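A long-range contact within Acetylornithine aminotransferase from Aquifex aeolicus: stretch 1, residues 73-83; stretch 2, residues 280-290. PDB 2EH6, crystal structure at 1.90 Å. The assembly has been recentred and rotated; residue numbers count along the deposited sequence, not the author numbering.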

# COMPACT_ATOMS: atom_id res chain seq x y z
N GLU A 73 -13.11 13.22 -3.70
CA GLU A 73 -14.47 13.59 -3.31
C GLU A 73 -15.50 12.83 -4.14
O GLU A 73 -16.44 12.25 -3.60
CB GLU A 73 -14.71 15.09 -3.49
CG GLU A 73 -14.07 15.98 -2.46
CD GLU A 73 -14.65 15.80 -1.07
OE1 GLU A 73 -15.78 15.27 -0.95
OE2 GLU A 73 -13.98 16.21 -0.10
N GLU A 74 -15.32 12.85 -5.46
CA GLU A 74 -16.25 12.18 -6.37
C GLU A 74 -16.40 10.69 -6.10
O GLU A 74 -17.52 10.18 -6.07
CB GLU A 74 -15.84 12.38 -7.83
CG GLU A 74 -16.43 11.31 -8.75
CD GLU A 74 -16.27 11.62 -10.23
OE1 GLU A 74 -15.15 11.98 -10.65
OE2 GLU A 74 -17.27 11.47 -10.97
N LEU A 75 -15.29 9.99 -5.93
CA LEU A 75 -15.34 8.56 -5.67
C LEU A 75 -15.93 8.28 -4.29
O LEU A 75 -16.75 7.37 -4.13
CB LEU A 75 -13.93 7.95 -5.78
CG LEU A 75 -13.86 6.44 -5.60
CD1 LEU A 75 -14.82 5.76 -6.57
CD2 LEU A 75 -12.42 5.96 -5.82
N ALA A 76 -15.52 9.06 -3.29
CA ALA A 76 -16.04 8.87 -1.94
C ALA A 76 -17.57 8.98 -1.95
O ALA A 76 -18.27 8.18 -1.34
CB ALA A 76 -15.45 9.91 -0.99
N HIS A 77 -18.07 9.99 -2.65
CA HIS A 77 -19.50 10.23 -2.75
C HIS A 77 -20.23 8.99 -3.27
O HIS A 77 -21.27 8.61 -2.75
CB HIS A 77 -19.75 11.43 -3.68
CG HIS A 77 -21.18 11.85 -3.77
ND1 HIS A 77 -22.20 11.13 -3.19
CD2 HIS A 77 -21.76 12.92 -4.36
CE1 HIS A 77 -23.35 11.73 -3.43
NE2 HIS A 77 -23.11 12.83 -4.14
N LYS A 78 -19.67 8.36 -4.30
CA LYS A 78 -20.29 7.17 -4.86
C LYS A 78 -20.26 6.00 -3.89
O LYS A 78 -21.20 5.21 -3.83
CB LYS A 78 -19.61 6.78 -6.18
CG LYS A 78 -19.80 7.79 -7.29
CD LYS A 78 -18.83 7.53 -8.44
CE LYS A 78 -18.87 8.66 -9.46
NZ LYS A 78 -20.18 8.75 -10.16
N LEU A 79 -19.18 5.88 -3.13
CA LEU A 79 -19.06 4.79 -2.16
C LEU A 79 -19.98 5.02 -0.96
O LEU A 79 -20.56 4.07 -0.43
CB LEU A 79 -17.62 4.66 -1.68
CG LEU A 79 -16.58 4.15 -2.69
CD1 LEU A 79 -15.19 4.21 -2.08
CD2 LEU A 79 -16.92 2.72 -3.10
N VAL A 80 -20.12 6.27 -0.54
CA VAL A 80 -20.98 6.58 0.60
C VAL A 80 -22.46 6.40 0.23
O VAL A 80 -23.26 5.97 1.06
CB VAL A 80 -20.74 8.02 1.11
CG1 VAL A 80 -21.67 8.33 2.28
CG2 VAL A 80 -19.28 8.17 1.56
N LYS A 81 -22.80 6.73 -1.01
CA LYS A 81 -24.18 6.60 -1.49
C LYS A 81 -24.74 5.20 -1.26
O LYS A 81 -25.94 5.04 -1.03
CB LYS A 81 -24.25 6.94 -2.98
CG LYS A 81 -25.64 6.80 -3.57
CD LYS A 81 -25.65 7.03 -5.08
CE LYS A 81 -24.87 5.96 -5.82
NZ LYS A 81 -24.96 6.14 -7.30
N HIS A 82 -23.89 4.19 -1.33
CA HIS A 82 -24.34 2.81 -1.13
C HIS A 82 -24.22 2.34 0.31
O HIS A 82 -24.67 1.24 0.64
CB HIS A 82 -23.56 1.85 -2.04
CG HIS A 82 -24.01 1.87 -3.47
ND1 HIS A 82 -23.81 2.95 -4.30
CD2 HIS A 82 -24.63 0.92 -4.21
CE1 HIS A 82 -24.29 2.66 -5.50
NE2 HIS A 82 -24.79 1.44 -5.47
N PHE A 83 -23.60 3.14 1.16
CA PHE A 83 -23.43 2.77 2.57
C PHE A 83 -24.78 2.91 3.28
O PHE A 83 -25.64 3.68 2.84
CB PHE A 83 -22.37 3.67 3.22
CG PHE A 83 -21.79 3.10 4.49
CD1 PHE A 83 -21.24 1.82 4.52
CD2 PHE A 83 -21.78 3.86 5.66
CE1 PHE A 83 -20.68 1.30 5.69
CE2 PHE A 83 -21.22 3.36 6.83
CZ PHE A 83 -20.67 2.07 6.85
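Stretch 2, residues 280-290: AGTVVVDEVEK

Stretch 2 is helical throughout, from A280 to K290, and belongs to a longer helix that begins earlier in the chain and continues beyond it. It packs along the helix of stretch 1, which also begins earlier and gives way to a loop by F83. The two helices run in the same general direction, their axes crossing at 27° with a closest approach of 9.4 Å, although residues in contact are at least 204 positions apart in the sequence. The backbones are nearest at the N-terminal end, where L75 CA lies 5.5 Å from T282 CA. They then diverge: K78 CA and V285 CA are 7.4 Å apart, and H82 CA and E289 CA 9.6 Å. The register advances by identical steps of three and four residues in both stretches, L75, K78 and H82 lying nearest T282, V285 and E289, as expected when one side of each helix is repeatedly presented to the other. Together the two stretches bury 422 Å² of surface.

At the tight end of the contact, L75 packs against G281 and T282. L75, with chi1 t and chi2 p, has a CA-to-CB bond that points sideways, but the end of its side chain comes nearer, bringing L75 CD1 to 3.5 Å from G281 C and 3.6 Å from T282 N. The leucine therefore rests directly on the backbone of stretch 2. An ideal CB on G281 would point toward stretch 1 and lie 2.8 Å from L75 CD2, a clash that the glycine avoids.

One turn further on, the CA-to-CB bond of V285 points toward stretch 1, and the residue forms the apolar centre of the contact. Its CG2 meets two leucines, lying 4.1 Å from L75 CD1 and 4.0 Å from L79 CD2, while V285 CG1 approaches the aliphatic base of K78, 4.0 Å from K78 CB. All three apolar residues are buried.

K78 bridges this apolar patch and a more polar margin. Its chain, t at chi2 and chi3, passes T282, with K78 CE 3.7 Å from T282 CG2, and turns at chi4 (m) to bring the amine to D286. The K78 NZ to D286 OD1 distance of 3.4 Å marks a salt bridge whose hydrogen bond is weak. A water also lies between the two, donating to D286 OD2 at 3.2 Å and accepting a weak hydrogen bond from K78 NZ at 3.4 Å. Near L75 and T282 another water donates to T282 OG1 at 2.8 Å, its oxygen also 3.4 Å from E74 OE1.

Where the backbones have spread apart, longer side chains span the gap. The CA-to-CB bond of E289, with chi1 p, points toward stretch 1, and the carboxylate lies near both K81 and H82. K81 NZ and E289 OE2 form a long salt bridge at 3.9 Å, and H82 CE1 lies 3.2 Å from E289 OE1, which approaches the imidazole obliquely. The ring is also tied back to its own stretch by a weak hydrogen bond from H82 ND1 to K78 O at 3.5 Å.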

# COMPACT_ATOMS: atom_id res chain seq x y z
N ALA A 280 -9.98 5.02 -11.86
CA ALA A 280 -10.29 3.61 -12.02
C ALA A 280 -11.49 3.24 -11.16
O ALA A 280 -12.45 2.63 -11.64
CB ALA A 280 -9.09 2.76 -11.63
N GLY A 281 -11.44 3.63 -9.89
CA GLY A 281 -12.52 3.33 -8.97
C GLY A 281 -13.85 3.92 -9.43
O GLY A 281 -14.89 3.30 -9.26
N THR A 282 -13.81 5.12 -9.98
CA THR A 282 -15.02 5.77 -10.45
C THR A 282 -15.67 4.96 -11.57
O THR A 282 -16.89 4.81 -11.62
CB THR A 282 -14.74 7.19 -10.95
OG1 THR A 282 -14.40 8.02 -9.83
CG2 THR A 282 -15.97 7.77 -11.64
N VAL A 283 -14.84 4.45 -12.48
CA VAL A 283 -15.35 3.66 -13.59
C VAL A 283 -15.92 2.34 -13.07
O VAL A 283 -17.02 1.93 -13.44
CB VAL A 283 -14.25 3.36 -14.63
CG1 VAL A 283 -14.77 2.39 -15.67
CG2 VAL A 283 -13.79 4.65 -15.30
N VAL A 284 -15.16 1.67 -12.22
CA VAL A 284 -15.58 0.39 -11.67
C VAL A 284 -16.88 0.49 -10.87
O VAL A 284 -17.79 -0.32 -11.04
CB VAL A 284 -14.49 -0.21 -10.76
CG1 VAL A 284 -15.01 -1.44 -10.04
CG2 VAL A 284 -13.26 -0.57 -11.60
N VAL A 285 -16.98 1.49 -10.00
CA VAL A 285 -18.18 1.63 -9.21
C VAL A 285 -19.43 1.85 -10.07
O VAL A 285 -20.47 1.24 -9.81
CB VAL A 285 -18.03 2.78 -8.19
CG1 VAL A 285 -19.37 3.05 -7.51
CG2 VAL A 285 -16.99 2.37 -7.13
N ASP A 286 -19.33 2.68 -11.10
CA ASP A 286 -20.47 2.91 -11.97
C ASP A 286 -20.84 1.65 -12.74
O ASP A 286 -22.02 1.29 -12.84
CB ASP A 286 -20.18 4.04 -12.97
CG ASP A 286 -20.13 5.40 -12.31
OD1 ASP A 286 -20.66 5.54 -11.19
OD2 ASP A 286 -19.58 6.34 -12.93
N GLU A 287 -19.84 0.97 -13.29
CA GLU A 287 -20.09 -0.24 -14.06
C GLU A 287 -20.60 -1.39 -13.20
O GLU A 287 -21.51 -2.11 -13.60
CB GLU A 287 -18.82 -0.68 -14.79
CG GLU A 287 -18.34 0.32 -15.82
CD GLU A 287 -19.38 0.58 -16.90
OE1 GLU A 287 -19.76 -0.39 -17.59
OE2 GLU A 287 -19.82 1.74 -17.05
N VAL A 288 -20.02 -1.55 -12.02
CA VAL A 288 -20.41 -2.63 -11.12
C VAL A 288 -21.85 -2.54 -10.64
O VAL A 288 -22.54 -3.55 -10.58
CB VAL A 288 -19.47 -2.68 -9.89
CG1 VAL A 288 -20.09 -3.56 -8.80
CG2 VAL A 288 -18.12 -3.25 -10.30
N GLU A 289 -22.32 -1.35 -10.29
CA GLU A 289 -23.69 -1.24 -9.83
C GLU A 289 -24.67 -1.66 -10.92
O GLU A 289 -25.76 -2.13 -10.62
CB GLU A 289 -23.99 0.17 -9.32
CG GLU A 289 -23.63 1.28 -10.26
CD GLU A 289 -23.74 2.64 -9.58
OE1 GLU A 289 -23.10 2.82 -8.52
OE2 GLU A 289 -24.44 3.52 -10.11
N LYS A 290 -24.28 -1.50 -12.18
CA LYS A 290 -25.13 -1.89 -13.30
C LYS A 290 -25.08 -3.41 -13.50
O LYS A 290 -25.99 -4.00 -14.09
CB LYS A 290 -24.67 -1.22 -14.59
CG LYS A 290 -24.70 0.30 -14.59
CD LYS A 290 -24.14 0.84 -15.89
CE LYS A 290 -23.96 2.35 -15.85
NZ LYS A 290 -23.36 2.86 -17.11
O HOH W 1 -12.94 10.14 -8.78
O HOH W 2 -19.29 9.49 -13.33